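Local coordinates for receptor-like protein kinase ANXUR1 (Arabidopsis thaliana, PDB 6FIG), which probably acts as a membrane receptor kinase in plant reproduction, its ectodomain carrying tandem malectin-like domains that would sense extracellular signals, at residues Val50-Ala55 with Tyr121-Tyr126; His74-Tyr79 with Val97-Val102. One frame throughout, in Å; residues are numbered along the deposited sequence.

Contact 1: residues Val50-Ala55 with Tyr121-Tyr126; sequences VPYMTA and YLVKEY. With CA (calcium ion), chain I.
Tyr52 reaches across from a calcium-bound turn and lays its ring against Tyr121, which stands just before strand 122-128 of a malectin-like β-sandwich. The two aromatic planes meet at 51° with centroids 5.0 Å apart, an oblique pairing that is neither a parallel stack nor a T-shape. The Tyr52 ring touches Tyr121 at two places: the CD1-CE1 side of one face lies over the Tyr121 methylene, with Tyr52 CE1 3.7 Å from Tyr121 CB, while the phenol end comes obliquely to the ring, Tyr52 CZ lying 3.7 Å from Tyr121 CD2. With CG between the backbone N and the carbonyl carbon (chi1 61°), the Tyr121 ring folds back beside its own main chain and within reach of the phenol. Beyond it, the hydroxyl of Tyr52 runs up to a branch of Val123, OH to CG2 3.4 Å, the two side chains crossing at about a right angle. On the face of the Tyr52 ring opposite Tyr121 sits Pro51 CD, displaced toward the rim, so the phenol is held between its own neighbour and the other segment.

Tyr52 projects, its CG anti to the carbonyl carbon, from a type I turn from Pro51 to Thr54, entered through a cis peptide bond and closed by a weak backbone bond from Thr54 N to Pro51 O. That carbonyl is also a calcium ligand. Ser7 OG, Cys8 O and Asn154 O complete the site from other parts of the chain, joining the turn to strands 4-7 and 151-161. Thr54 chelates the ion twice: with chi1 at 46° its hydroxyl swings to the side of its own carbonyl, and OG1 and O of Thr54 each lie 2.4 Å from the calcium.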
loop_
_atom_site.group_PDB
_atom_site.type_symbol
_atom_site.label_atom_id
_atom_site.label_comp_id
_atom_site.label_asym_id
_atom_site.label_seq_id
_atom_site.Cartn_x
_atom_site.Cartn_y
_atom_site.Cartn_z
ATOM N N VAL A 50 -2.240 -0.737 -19.490
ATOM C CA VAL A 50 -1.714 0.264 -18.552
ATOM C C VAL A 50 -0.386 -0.249 -17.972
ATOM O O VAL A 50 -0.375 -1.337 -17.397
ATOM C CB VAL A 50 -2.718 0.459 -17.389
ATOM C CG1 VAL A 50 -2.187 1.448 -16.358
ATOM C CG2 VAL A 50 -4.089 0.901 -17.909
ATOM N N PRO A 51 0.745 0.467 -18.099
ATOM C CA PRO A 51 0.900 1.773 -18.736
ATOM C C PRO A 51 1.296 1.688 -20.218
ATOM O O PRO A 51 1.503 2.727 -20.853
ATOM C CB PRO A 51 2.075 2.364 -17.948
ATOM C CG PRO A 51 2.945 1.189 -17.704
ATOM C CD PRO A 51 1.995 0.046 -17.432
ATOM N N TYR A 52 1.378 0.476 -20.756
ATOM C CA TYR A 52 2.123 0.203 -21.990
ATOM C C TYR A 52 1.594 0.825 -23.290
ATOM O O TYR A 52 2.399 1.124 -24.162
ATOM C CB TYR A 52 2.283 -1.307 -22.186
ATOM C CG TYR A 52 3.017 -1.983 -21.053
ATOM C CD1 TYR A 52 4.392 -1.817 -20.892
ATOM C CD2 TYR A 52 2.334 -2.780 -20.130
ATOM C CE1 TYR A 52 5.066 -2.433 -19.852
ATOM C CE2 TYR A 52 3.004 -3.401 -19.087
ATOM C CZ TYR A 52 4.364 -3.229 -18.958
ATOM O OH TYR A 52 5.037 -3.818 -17.918
ATOM N N MET A 53 0.279 1.016 -23.437
ATOM C CA MET A 53 -0.274 1.478 -24.712
ATOM C C MET A 53 -0.173 2.981 -24.927
ATOM O O MET A 53 -0.512 3.463 -26.000
ATOM C CB MET A 53 -1.729 1.016 -24.885
ATOM C CG MET A 53 -1.836 -0.482 -25.118
ATOM S SD MET A 53 -1.073 -1.025 -26.666
ATOM C CE MET A 53 -2.264 -0.464 -27.873
ATOM N N THR A 54 0.298 3.719 -23.928
ATOM C CA THR A 54 0.446 5.156 -24.036
ATOM C C THR A 54 1.879 5.513 -23.726
ATOM O O THR A 54 2.481 4.917 -22.845
ATOM C CB THR A 54 -0.481 5.858 -23.043
ATOM O OG1 THR A 54 -0.364 5.211 -21.755
ATOM C CG2 THR A 54 -1.905 5.785 -23.536
ATOM N N ALA A 55 2.415 6.499 -24.434
ATOM C CA ALA A 55 3.785 6.926 -24.228
ATOM C C ALA A 55 3.879 8.421 -24.305
ATOM O O ALA A 55 2.984 9.090 -24.813
ATOM C CB ALA A 55 4.703 6.281 -25.260
ATOM N N TYR A 121 7.568 -6.102 -24.145
ATOM C CA TYR A 121 7.697 -4.963 -23.224
ATOM C C TYR A 121 8.866 -5.191 -22.260
ATOM O O TYR A 121 9.321 -6.322 -22.093
ATOM C CB TYR A 121 6.387 -4.768 -22.448
ATOM C CG TYR A 121 6.009 -5.963 -21.613
ATOM C CD1 TYR A 121 5.329 -7.039 -22.175
ATOM C CD2 TYR A 121 6.372 -6.041 -20.275
ATOM C CE1 TYR A 121 5.002 -8.153 -21.420
ATOM C CE2 TYR A 121 6.054 -7.155 -19.509
ATOM C CZ TYR A 121 5.368 -8.202 -20.090
ATOM O OH TYR A 121 5.042 -9.312 -19.343
ATOM N N LEU A 122 9.344 -4.115 -21.640
ATOM C CA LEU A 122 10.466 -4.162 -20.686
ATOM C C LEU A 122 10.122 -3.343 -19.463
ATOM O O LEU A 122 9.491 -2.290 -19.576
ATOM C CB LEU A 122 11.739 -3.535 -21.279
ATOM C CG LEU A 122 12.246 -4.048 -22.615
ATOM C CD1 LEU A 122 13.345 -3.145 -23.150
ATOM C CD2 LEU A 122 12.739 -5.480 -22.517
ATOM N N VAL A 123 10.567 -3.810 -18.294
ATOM C CA VAL A 123 10.552 -3.012 -17.086
ATOM C C VAL A 123 11.987 -3.010 -16.550
ATOM O O VAL A 123 12.528 -4.064 -16.171
ATOM C CB VAL A 123 9.596 -3.545 -16.006
ATOM C CG1 VAL A 123 9.531 -2.573 -14.834
ATOM C CG2 VAL A 123 8.211 -3.827 -16.583
ATOM N N LYS A 124 12.620 -1.853 -16.563
ATOM C CA LYS A 124 13.938 -1.672 -15.998
ATOM C C LYS A 124 13.729 -1.205 -14.571
ATOM O O LYS A 124 12.971 -0.278 -14.334
ATOM C CB LYS A 124 14.747 -0.624 -16.766
ATOM C CG LYS A 124 14.973 -0.909 -18.239
ATOM C CD LYS A 124 15.980 -1.998 -18.481
ATOM C CE LYS A 124 16.337 -2.021 -19.964
ATOM N NZ LYS A 124 17.393 -2.984 -20.314
ATOM N N GLU A 125 14.388 -1.837 -13.593
ATOM C CA GLU A 125 14.215 -1.477 -12.211
ATOM C C GLU A 125 15.566 -1.216 -11.580
ATOM O O GLU A 125 16.503 -2.042 -11.744
ATOM C CB GLU A 125 13.511 -2.598 -11.441
ATOM C CG GLU A 125 13.303 -2.299 -9.968
ATOM C CD GLU A 125 12.668 -3.442 -9.219
ATOM O OE1 GLU A 125 13.439 -4.233 -8.669
ATOM O OE2 GLU A 125 11.424 -3.546 -9.149
ATOM N N TYR A 126 15.647 -0.130 -10.834
ATOM C CA TYR A 126 16.861 0.317 -10.180
ATOM C C TYR A 126 16.578 0.600 -8.724
ATOM O O TYR A 126 15.470 0.980 -8.367
ATOM C CB TYR A 126 17.400 1.570 -10.869
ATOM C CG TYR A 126 17.568 1.384 -12.332
ATOM C CD1 TYR A 126 18.746 0.825 -12.861
ATOM C CD2 TYR A 126 16.559 1.724 -13.222
ATOM C CE1 TYR A 126 18.891 0.615 -14.212
ATOM C CE2 TYR A 126 16.691 1.518 -14.572
ATOM C CZ TYR A 126 17.857 0.962 -15.073
ATOM O OH TYR A 126 17.989 0.724 -16.407
HETATM CA CA CA I . 1.723 5.154 -20.568
#

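Contact 2: residues His74-Tyr79 with Val97-Val102; sequences HLLRLY and VEANDV
Leu76 and Leu78 project from one strand toward Ala99 and Val97 on another, and the contact between them is made wholly of apolar side chains. Leu76 CD2 comes to 4.1 Å from Ala99 CB, a single methyl meeting a methyl. Two residues further on, Leu78 CD1 lies 4.0 Å from Val97 CG1; here the two side chains run antiparallel alongside each other. The leucines reach over by different routes: Leu76 has CG trans to its backbone N (chi1 168°), whereas in Leu78 (chi1 -56°) CG lies trans to the carbonyl carbon. All four residues are buried.

The backbones stay well apart, with Leu76 CA 8.9 Å from Ala99 CA and Leu78 CA 9.7 Å from Val97 CA. This is the spacing of two facing layers of the malectin-like β-sandwich: strand 73-80 pairs with 122-128 and 151-161 in one layer, and strand 95-99 belongs to the five-stranded antiparallel sheet of the other.

Hydrogen bonds shape the segments from within. Residues Ala99 to Val102 form a type II' turn of a tight hairpin, closed in both directions, Ala99 N to Val102 O at 2.8 Å and Val102 N to Ala99 O at 3.0 Å. Asn100 takes the positive phi (49°) required at the turn's second position, and its OD1 accepts a bond from Ser137 N, tying the hairpin end to the adjacent strand 135-142.

Arg77 and Tyr79 lie on the other face of strand 73-80, where one carboxylate oxygen, Glu157 OE1, is salt-bridged to Arg77 NH1 and hydrogen-bonded to Tyr79 OH.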
loop_
_atom_site.group_PDB
_atom_site.type_symbol
_atom_site.label_atom_id
_atom_site.label_comp_id
_atom_site.label_asym_id
_atom_site.label_seq_id
_atom_site.Cartn_x
_atom_site.Cartn_y
_atom_site.Cartn_z
ATOM N N HIS A 74 15.413 4.617 -2.991
ATOM C CA HIS A 74 14.233 4.479 -3.864
ATOM C C HIS A 74 14.365 3.410 -4.886
ATOM O O HIS A 74 15.452 3.195 -5.443
ATOM C CB HIS A 74 13.941 5.800 -4.577
ATOM C CG HIS A 74 13.561 6.872 -3.638
ATOM N ND1 HIS A 74 14.499 7.597 -2.938
ATOM C CD2 HIS A 74 12.348 7.287 -3.206
ATOM C CE1 HIS A 74 13.874 8.422 -2.116
ATOM N NE2 HIS A 74 12.567 8.247 -2.252
ATOM N N LEU A 75 13.255 2.727 -5.148
ATOM C CA LEU A 75 13.111 1.972 -6.369
ATOM C C LEU A 75 12.639 2.901 -7.474
ATOM O O LEU A 75 11.740 3.735 -7.262
ATOM C CB LEU A 75 12.084 0.856 -6.247
ATOM C CG LEU A 75 12.444 -0.387 -5.513
ATOM C CD1 LEU A 75 11.270 -1.351 -5.439
ATOM C CD2 LEU A 75 13.668 -1.089 -6.099
ATOM N N LEU A 76 13.263 2.784 -8.636
ATOM C CA LEU A 76 12.847 3.493 -9.838
ATOM C C LEU A 76 12.582 2.450 -10.877
ATOM O O LEU A 76 13.474 1.622 -11.166
ATOM C CB LEU A 76 13.925 4.456 -10.313
ATOM C CG LEU A 76 13.743 5.064 -11.704
ATOM C CD1 LEU A 76 12.546 6.011 -11.735
ATOM C CD2 LEU A 76 14.989 5.828 -12.127
ATOM N N ARG A 77 11.395 2.457 -11.469
ATOM C CA ARG A 77 11.088 1.597 -12.581
ATOM C C ARG A 77 10.751 2.397 -13.820
ATOM O O ARG A 77 10.026 3.387 -13.732
ATOM C CB ARG A 77 9.894 0.700 -12.293
ATOM C CG ARG A 77 10.158 -0.290 -11.188
ATOM C CD ARG A 77 8.949 -1.122 -10.883
ATOM N NE ARG A 77 9.234 -1.978 -9.739
ATOM C CZ ARG A 77 8.390 -2.253 -8.752
ATOM N NH1 ARG A 77 7.164 -1.758 -8.711
ATOM N NH2 ARG A 77 8.799 -3.022 -7.751
ATOM N N LEU A 78 11.249 1.925 -14.945
ATOM C CA LEU A 78 10.994 2.521 -16.250
ATOM C C LEU A 78 10.354 1.448 -17.123
ATOM O O LEU A 78 10.917 0.356 -17.289
ATOM C CB LEU A 78 12.297 2.999 -16.879
ATOM C CG LEU A 78 13.105 3.982 -16.027
ATOM C CD1 LEU A 78 14.392 4.326 -16.717
ATOM C CD2 LEU A 78 12.323 5.256 -15.721
ATOM N N TYR A 79 9.174 1.754 -17.661
ATOM C CA TYR A 79 8.382 0.823 -18.475
ATOM C C TYR A 79 8.463 1.240 -19.936
ATOM O O TYR A 79 8.194 2.406 -20.260
ATOM C CB TYR A 79 6.908 0.839 -18.048
ATOM C CG TYR A 79 6.624 0.283 -16.661
ATOM C CD1 TYR A 79 7.049 0.935 -15.509
ATOM C CD2 TYR A 79 5.911 -0.908 -16.512
ATOM C CE1 TYR A 79 6.796 0.411 -14.244
ATOM C CE2 TYR A 79 5.631 -1.436 -15.252
ATOM C CZ TYR A 79 6.068 -0.772 -14.124
ATOM O OH TYR A 79 5.775 -1.326 -12.891
ATOM N N VAL A 97 19.143 7.634 -20.296
ATOM C CA VAL A 97 18.365 8.061 -19.140
ATOM C C VAL A 97 19.309 8.170 -17.959
ATOM O O VAL A 97 20.078 7.216 -17.669
ATOM C CB VAL A 97 17.211 7.105 -18.776
ATOM C CG1 VAL A 97 16.392 7.688 -17.625
ATOM C CG2 VAL A 97 16.351 6.784 -19.995
ATOM N N GLU A 98 19.194 9.276 -17.244
ATOM C CA GLU A 98 19.960 9.556 -16.054
ATOM C C GLU A 98 19.013 9.870 -14.912
ATOM O O GLU A 98 17.957 10.505 -15.119
ATOM C CB GLU A 98 20.880 10.742 -16.288
ATOM C CG GLU A 98 21.995 10.489 -17.286
ATOM C CD GLU A 98 22.580 11.787 -17.813
ATOM O OE1 GLU A 98 21.943 12.451 -18.670
ATOM O OE2 GLU A 98 23.673 12.165 -17.356
ATOM N N ALA A 99 19.379 9.452 -13.706
ATOM C CA ALA A 99 18.615 9.784 -12.498
ATOM C C ALA A 99 19.592 10.447 -11.559
ATOM O O ALA A 99 20.506 9.803 -11.011
ATOM C CB ALA A 99 17.991 8.551 -11.860
ATOM N N ASN A 100 19.400 11.744 -11.384
ATOM C CA ASN A 100 20.385 12.614 -10.807
ATOM C C ASN A 100 21.741 12.388 -11.504
ATOM O O ASN A 100 21.818 12.535 -12.733
ATOM C CB ASN A 100 20.343 12.532 -9.279
ATOM C CG ASN A 100 19.060 13.153 -8.699
ATOM O OD1 ASN A 100 18.241 13.703 -9.436
ATOM N ND2 ASN A 100 18.895 13.089 -7.370
ATOM N N ASP A 101 22.765 11.994 -10.769
ATOM C CA ASP A 101 24.089 11.807 -11.349
ATOM C C ASP A 101 24.368 10.338 -11.781
ATOM O O ASP A 101 25.511 10.020 -12.088
ATOM C CB ASP A 101 25.173 12.313 -10.372
ATOM C CG ASP A 101 25.237 11.531 -9.053
ATOM O OD1 ASP A 101 26.224 11.758 -8.300
ATOM O OD2 ASP A 101 24.347 10.703 -8.727
ATOM N N VAL A 102 23.342 9.480 -11.827
ATOM C CA VAL A 102 23.520 8.044 -12.142
ATOM C C VAL A 102 23.022 7.800 -13.575
ATOM O O VAL A 102 21.860 8.088 -13.878
ATOM C CB VAL A 102 22.743 7.135 -11.143
ATOM C CG1 VAL A 102 23.027 5.662 -11.414
ATOM C CG2 VAL A 102 23.118 7.457 -9.690
#

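The centres of the two contacts lie about 13 Å apart in the same malectin-like domain. Along the chain the order is 50-55, 74-79, 97-102, 121-126, so contact 2 falls wholly between the two segments of contact 1. Strands 73-80 and 122-128 are antiparallel neighbours in one sheet, joined by a probable hydrogen bond from Tyr126 N to Leu76 O (2.8 Å) and by a salt bridge from Arg77 NE to Glu125 OE2 (2.8 Å). Tyr52 OH also packs against Tyr79 CD2 at 3.3 Å, linking the calcium-bound turn to this strand. One face of the strand pair thus meets that turn, while Leu76 and Leu78 face the interior between the sheets.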